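PDB 2E8B: probable molybdenum cofactor guanylyltransferase from Aquifex aeolicus, which probably transfers GMP from GTP to the Mo-molybdopterin cofactor, forming Mo-molybdopterin guanine dinucleotide and releasing diphosphate. Local coordinates for residues 134-148 against 158-170. Numbering follows the deposited sequence.
Sequences LHTLVGVYSKKLLEK and YRIWALLKDVGYN
The indole of Trp-161 receives CG2 of Thr-136 at its edge, near the ring plane, with CD1 3.9 Å from that methyl. The Leu-134 and Tyr-169 side chains approach from opposite directions, Leu-134 CD2 lying 3.9 Å from Tyr-169 CE2, while the backbone O of Leu-164 lies in plane at that ring's edge. Here helix 160-167 packs against the turn 135-138, strand 140-142 and the start of helix 146-154, within the GT-A-like nucleotidyltransferase domain. Leu-137 borders the predicted GTP site beside Leu-20 and meets Ile-160 methyl to methyl; branched Ile-160 also lays CG2 against CB of Thr-136. The Leu-164 and Tyr-141 side chains cross at about a right angle, Leu-164 CD2 4.0 Å from Tyr-141 CE2. Tyrosine suits this place because its ring is apolar enough to pack on Leu-164 while its hydroxyl donates to Thr-136 O (2.6 Å), in the carbonyl plane on a lone pair, tying the strand back to the turn. Further along, Leu-145 CD2 sits 3.7 Å from Val-167 CB. Bent at chi2 (-99°) and chi3 (59°), the flexible Lys-148 chain passes Val-167, and NZ donates to Asp-166 OD2 at 3.0 Å, a hydrogen-bonded salt bridge. A water accepts from NZ and donates to Asp-166 OD1. A methionine in place of Lys-148 would probably leave Asp-166 with less positive charge around it and break the water link. OD2 also forms a salt bridge with Arg-152, while NZ arrives on the syn side of OD2, 21° out of the carboxylate plane.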
loop_
_atom_site.group_PDB
_atom_site.type_symbol
_atom_site.label_atom_id
_atom_site.label_comp_id
_atom_site.label_asym_id
_atom_site.label_seq_id
_atom_site.Cartn_x
_atom_site.Cartn_y
_atom_site.Cartn_z
ATOM N N LEU A 134 5.312 -11.120 5.976
ATOM C CA LEU A 134 5.072 -10.877 4.558
ATOM C C LEU A 134 4.275 -9.574 4.493
ATOM O O LEU A 134 3.156 -9.494 5.005
ATOM C CB LEU A 134 4.253 -12.011 3.942
ATOM C CG LEU A 134 3.946 -11.837 2.451
ATOM C CD1 LEU A 134 5.243 -11.926 1.653
ATOM C CD2 LEU A 134 2.958 -12.900 1.990
ATOM N N HIS A 135 4.852 -8.549 3.880
ATOM C CA HIS A 135 4.161 -7.278 3.782
ATOM C C HIS A 135 3.334 -7.187 2.518
ATOM O O HIS A 135 3.771 -6.648 1.505
ATOM C CB HIS A 135 5.174 -6.144 3.869
ATOM C CG HIS A 135 5.953 -6.165 5.143
ATOM N ND1 HIS A 135 7.130 -6.867 5.287
ATOM C CD2 HIS A 135 5.662 -5.661 6.364
ATOM C CE1 HIS A 135 7.528 -6.797 6.544
ATOM N NE2 HIS A 135 6.654 -6.073 7.218
ATOM N N THR A 136 2.121 -7.725 2.605
ATOM C CA THR A 136 1.188 -7.761 1.492
ATOM C C THR A 136 0.850 -6.397 0.925
ATOM O O THR A 136 0.464 -6.284 -0.240
ATOM C CB THR A 136 -0.129 -8.425 1.903
ATOM O OG1 THR A 136 -0.702 -7.695 2.993
ATOM C CG2 THR A 136 0.106 -9.863 2.324
ATOM N N LEU A 137 0.996 -5.361 1.743
ATOM C CA LEU A 137 0.678 -4.013 1.288
ATOM C C LEU A 137 1.884 -3.118 1.026
ATOM O O LEU A 137 1.791 -1.893 1.139
ATOM C CB LEU A 137 -0.276 -3.337 2.275
ATOM C CG LEU A 137 -1.563 -4.133 2.545
ATOM C CD1 LEU A 137 -2.453 -3.375 3.531
ATOM C CD2 LEU A 137 -2.306 -4.369 1.237
ATOM N N VAL A 138 3.017 -3.739 0.704
ATOM C CA VAL A 138 4.235 -3.017 0.346
ATOM C C VAL A 138 4.809 -3.767 -0.849
ATOM O O VAL A 138 5.569 -4.728 -0.704
ATOM C CB VAL A 138 5.288 -2.984 1.483
ATOM C CG1 VAL A 138 6.551 -2.275 0.994
ATOM C CG2 VAL A 138 4.729 -2.249 2.702
ATOM N N GLY A 139 4.409 -3.348 -2.042
ATOM C CA GLY A 139 4.903 -4.020 -3.224
ATOM C C GLY A 139 4.281 -3.535 -4.512
ATOM O O GLY A 139 3.539 -2.553 -4.539
ATOM N N VAL A 140 4.595 -4.243 -5.590
ATOM C CA VAL A 140 4.074 -3.911 -6.902
ATOM C C VAL A 140 3.071 -4.979 -7.289
ATOM O O VAL A 140 3.365 -6.174 -7.209
ATOM C CB VAL A 140 5.198 -3.861 -7.956
ATOM C CG1 VAL A 140 4.623 -3.515 -9.331
ATOM C CG2 VAL A 140 6.231 -2.818 -7.549
ATOM N N TYR A 141 1.886 -4.530 -7.688
ATOM C CA TYR A 141 0.801 -5.414 -8.106
ATOM C C TYR A 141 0.432 -5.148 -9.554
ATOM O O TYR A 141 0.446 -4.001 -10.002
ATOM C CB TYR A 141 -0.451 -5.186 -7.255
ATOM C CG TYR A 141 -0.419 -5.853 -5.903
ATOM C CD1 TYR A 141 0.336 -5.327 -4.852
ATOM C CD2 TYR A 141 -1.139 -7.024 -5.678
ATOM C CE1 TYR A 141 0.374 -5.958 -3.603
ATOM C CE2 TYR A 141 -1.107 -7.663 -4.441
ATOM C CZ TYR A 141 -0.353 -7.129 -3.412
ATOM O OH TYR A 141 -0.318 -7.793 -2.210
ATOM N N SER A 142 0.083 -6.214 -10.269
ATOM C CA SER A 142 -0.312 -6.125 -11.670
ATOM C C SER A 142 -1.818 -5.939 -11.816
ATOM O O SER A 142 -2.607 -6.588 -11.133
ATOM C CB SER A 142 0.105 -7.393 -12.418
ATOM O OG SER A 142 -0.436 -7.406 -13.727
ATOM N N LYS A 143 -2.216 -5.054 -12.722
ATOM C CA LYS A 143 -3.629 -4.799 -12.954
ATOM C C LYS A 143 -4.309 -6.063 -13.482
ATOM O O LYS A 143 -5.519 -6.234 -13.341
ATOM C CB LYS A 143 -3.796 -3.658 -13.962
ATOM C CG LYS A 143 -5.214 -3.141 -14.080
ATOM C CD LYS A 143 -5.313 -2.047 -15.126
ATOM C CE LYS A 143 -6.746 -1.568 -15.280
ATOM N NZ LYS A 143 -7.253 -0.910 -14.045
ATOM N N LYS A 144 -3.518 -6.946 -14.083
ATOM C CA LYS A 144 -4.039 -8.191 -14.639
ATOM C C LYS A 144 -4.638 -9.092 -13.570
ATOM O O LYS A 144 -5.317 -10.069 -13.880
ATOM C CB LYS A 144 -2.932 -8.936 -15.393
ATOM C CG LYS A 144 -2.460 -8.217 -16.651
ATOM C CD LYS A 144 -1.384 -8.998 -17.395
ATOM C CE LYS A 144 -0.945 -8.259 -18.652
ATOM N NZ LYS A 144 0.068 -9.018 -19.438
ATOM N N LEU A 145 -4.390 -8.756 -12.309
ATOM C CA LEU A 145 -4.910 -9.533 -11.190
ATOM C C LEU A 145 -6.337 -9.124 -10.829
ATOM O O LEU A 145 -7.005 -9.797 -10.044
ATOM C CB LEU A 145 -4.018 -9.329 -9.970
ATOM C CG LEU A 145 -2.551 -9.706 -10.130
ATOM C CD1 LEU A 145 -1.782 -9.191 -8.938
ATOM C CD2 LEU A 145 -2.410 -11.212 -10.262
ATOM N N LEU A 146 -6.801 -8.019 -11.403
ATOM C CA LEU A 146 -8.137 -7.512 -11.110
ATOM C C LEU A 146 -9.248 -8.561 -11.194
ATOM O O LEU A 146 -10.064 -8.672 -10.282
ATOM C CB LEU A 146 -8.462 -6.332 -12.029
ATOM C CG LEU A 146 -9.680 -5.497 -11.642
ATOM C CD1 LEU A 146 -9.584 -5.062 -10.184
ATOM C CD2 LEU A 146 -9.757 -4.287 -12.553
ATOM N N GLU A 147 -9.281 -9.328 -12.278
ATOM C CA GLU A 147 -10.309 -10.353 -12.444
ATOM C C GLU A 147 -10.321 -11.367 -11.300
ATOM O O GLU A 147 -11.382 -11.718 -10.777
ATOM C CB GLU A 147 -10.113 -11.094 -13.769
ATOM C CG GLU A 147 -11.036 -12.291 -13.942
ATOM C CD GLU A 147 -10.893 -12.955 -15.299
ATOM O OE1 GLU A 147 -9.774 -13.402 -15.634
ATOM O OE2 GLU A 147 -11.902 -13.031 -16.032
ATOM N N LYS A 148 -9.136 -11.840 -10.923
ATOM C CA LYS A 148 -9.004 -12.821 -9.850
ATOM C C LYS A 148 -9.361 -12.246 -8.484
ATOM O O LYS A 148 -10.016 -12.906 -7.679
ATOM C CB LYS A 148 -7.574 -13.368 -9.810
ATOM C CG LYS A 148 -7.249 -14.344 -10.935
ATOM C CD LYS A 148 -7.346 -15.798 -10.472
ATOM C CE LYS A 148 -8.731 -16.147 -9.949
ATOM N NZ LYS A 148 -8.802 -17.571 -9.520
ATOM N N TYR A 158 -11.734 -12.764 1.666
ATOM C CA TYR A 158 -11.007 -11.500 1.732
ATOM C C TYR A 158 -9.538 -11.654 2.103
ATOM O O TYR A 158 -8.829 -10.659 2.256
ATOM C CB TYR A 158 -11.670 -10.577 2.757
ATOM C CG TYR A 158 -13.023 -10.022 2.358
ATOM C CD1 TYR A 158 -13.770 -10.591 1.322
ATOM C CD2 TYR A 158 -13.568 -8.935 3.045
ATOM C CE1 TYR A 158 -15.031 -10.084 0.984
ATOM C CE2 TYR A 158 -14.818 -8.429 2.719
ATOM C CZ TYR A 158 -15.543 -9.006 1.689
ATOM O OH TYR A 158 -16.789 -8.511 1.382
ATOM N N ARG A 159 -9.073 -12.888 2.260
ATOM C CA ARG A 159 -7.680 -13.102 2.633
ATOM C C ARG A 159 -6.715 -12.783 1.500
ATOM O O ARG A 159 -6.774 -13.403 0.439
ATOM C CB ARG A 159 -7.471 -14.550 3.065
ATOM C CG ARG A 159 -8.325 -14.978 4.237
ATOM C CD ARG A 159 -8.164 -16.469 4.465
ATOM N NE ARG A 159 -8.692 -17.234 3.337
ATOM C CZ ARG A 159 -8.480 -18.534 3.154
ATOM N NH1 ARG A 159 -7.743 -19.216 4.024
ATOM N NH2 ARG A 159 -9.021 -19.156 2.112
ATOM N N ILE A 160 -5.827 -11.816 1.713
ATOM C CA ILE A 160 -4.851 -11.490 0.678
ATOM C C ILE A 160 -3.833 -12.627 0.601
ATOM O O ILE A 160 -3.228 -12.859 -0.448
ATOM C CB ILE A 160 -4.145 -10.147 0.960
ATOM C CG1 ILE A 160 -5.167 -9.006 0.860
ATOM C CG2 ILE A 160 -3.032 -9.913 -0.059
ATOM C CD1 ILE A 160 -4.595 -7.630 1.182
ATOM N N TRP A 161 -3.641 -13.337 1.709
ATOM C CA TRP A 161 -2.715 -14.474 1.713
ATOM C C TRP A 161 -3.216 -15.520 0.729
ATOM O O TRP A 161 -2.441 -16.091 -0.031
ATOM C CB TRP A 161 -2.617 -15.126 3.095
ATOM C CG TRP A 161 -1.765 -14.401 4.088
ATOM C CD1 TRP A 161 -0.923 -13.351 3.849
ATOM C CD2 TRP A 161 -1.663 -14.688 5.486
ATOM N NE1 TRP A 161 -0.305 -12.965 5.018
ATOM C CE2 TRP A 161 -0.739 -13.772 6.037
ATOM C CE3 TRP A 161 -2.263 -15.634 6.330
ATOM C CZ2 TRP A 161 -0.399 -13.772 7.394
ATOM C CZ3 TRP A 161 -1.925 -15.633 7.681
ATOM C CH2 TRP A 161 -1.002 -14.709 8.197
ATOM N N ALA A 162 -4.522 -15.772 0.747
ATOM C CA ALA A 162 -5.121 -16.757 -0.151
ATOM C C ALA A 162 -5.049 -16.257 -1.585
ATOM O O ALA A 162 -4.798 -17.026 -2.513
ATOM C CB ALA A 162 -6.574 -17.017 0.248
ATOM N N LEU A 163 -5.280 -14.963 -1.764
ATOM C CA LEU A 163 -5.217 -14.362 -3.090
ATOM C C LEU A 163 -3.825 -14.562 -3.678
ATOM O O LEU A 163 -3.682 -15.009 -4.817
ATOM C CB LEU A 163 -5.512 -12.863 -3.015
ATOM C CG LEU A 163 -5.216 -12.058 -4.287
ATOM C CD1 LEU A 163 -6.220 -12.420 -5.390
ATOM C CD2 LEU A 163 -5.297 -10.563 -3.976
ATOM N N LEU A 164 -2.806 -14.233 -2.891
ATOM C CA LEU A 164 -1.429 -14.349 -3.344
ATOM C C LEU A 164 -1.011 -15.787 -3.642
ATOM O O LEU A 164 -0.266 -16.027 -4.588
ATOM C CB LEU A 164 -0.485 -13.703 -2.328
ATOM C CG LEU A 164 -0.597 -12.173 -2.247
ATOM C CD1 LEU A 164 0.421 -11.651 -1.246
ATOM C CD2 LEU A 164 -0.350 -11.550 -3.609
ATOM N N LYS A 165 -1.483 -16.744 -2.849
ATOM C CA LYS A 165 -1.148 -18.139 -3.120
ATOM C C LYS A 165 -1.810 -18.555 -4.433
ATOM O O LYS A 165 -1.250 -19.324 -5.213
ATOM C CB LYS A 165 -1.636 -19.043 -1.987
ATOM C CG LYS A 165 -0.781 -18.956 -0.744
ATOM C CD LYS A 165 -1.161 -20.028 0.256
ATOM C CE LYS A 165 -0.065 -20.211 1.289
ATOM N NZ LYS A 165 -0.378 -21.321 2.234
ATOM N N ASP A 166 -2.999 -18.020 -4.680
ATOM C CA ASP A 166 -3.744 -18.337 -5.891
ATOM C C ASP A 166 -3.039 -17.812 -7.140
ATOM O O ASP A 166 -2.709 -18.576 -8.047
ATOM C CB ASP A 166 -5.152 -17.731 -5.796
ATOM C CG ASP A 166 -6.058 -18.162 -6.933
ATOM O OD1 ASP A 166 -5.600 -18.906 -7.825
ATOM O OD2 ASP A 166 -7.240 -17.749 -6.929
ATOM N N VAL A 167 -2.788 -16.507 -7.171
ATOM C CA VAL A 167 -2.161 -15.873 -8.326
ATOM C C VAL A 167 -0.647 -16.025 -8.413
ATOM O O VAL A 167 -0.070 -15.884 -9.495
ATOM C CB VAL A 167 -2.505 -14.370 -8.374
ATOM C CG1 VAL A 167 -4.014 -14.187 -8.364
ATOM C CG2 VAL A 167 -1.878 -13.651 -7.190
ATOM N N GLY A 168 -0.014 -16.318 -7.282
ATOM C CA GLY A 168 1.430 -16.458 -7.250
ATOM C C GLY A 168 2.063 -15.126 -6.887
ATOM O O GLY A 168 1.524 -14.069 -7.214
ATOM N N TYR A 169 3.201 -15.160 -6.208
ATOM C CA TYR A 169 3.862 -13.921 -5.821
ATOM C C TYR A 169 5.339 -14.119 -5.562
ATOM O O TYR A 169 5.806 -15.238 -5.313
ATOM C CB TYR A 169 3.186 -13.326 -4.582
ATOM C CG TYR A 169 3.350 -14.143 -3.321
ATOM C CD1 TYR A 169 2.500 -15.216 -3.050
ATOM C CD2 TYR A 169 4.340 -13.834 -2.383
ATOM C CE1 TYR A 169 2.623 -15.956 -1.876
ATOM C CE2 TYR A 169 4.468 -14.567 -1.207
ATOM C CZ TYR A 169 3.609 -15.622 -0.959
ATOM O OH TYR A 169 3.718 -16.338 0.211
ATOM N N ASN A 170 6.078 -13.018 -5.632
ATOM C CA ASN A 170 7.511 -13.040 -5.408
ATOM C C ASN A 170 7.863 -12.263 -4.148
ATOM O O ASN A 170 7.379 -11.149 -3.948
ATOM C CB ASN A 170 8.226 -12.414 -6.604
ATOM C CG ASN A 170 7.925 -13.139 -7.897
ATOM O OD1 ASN A 170 8.391 -14.254 -8.115
ATOM N ND2 ASN A 170 7.128 -12.514 -8.757
HETATM O O HOH W 1 -6.122 -19.030 -10.572
#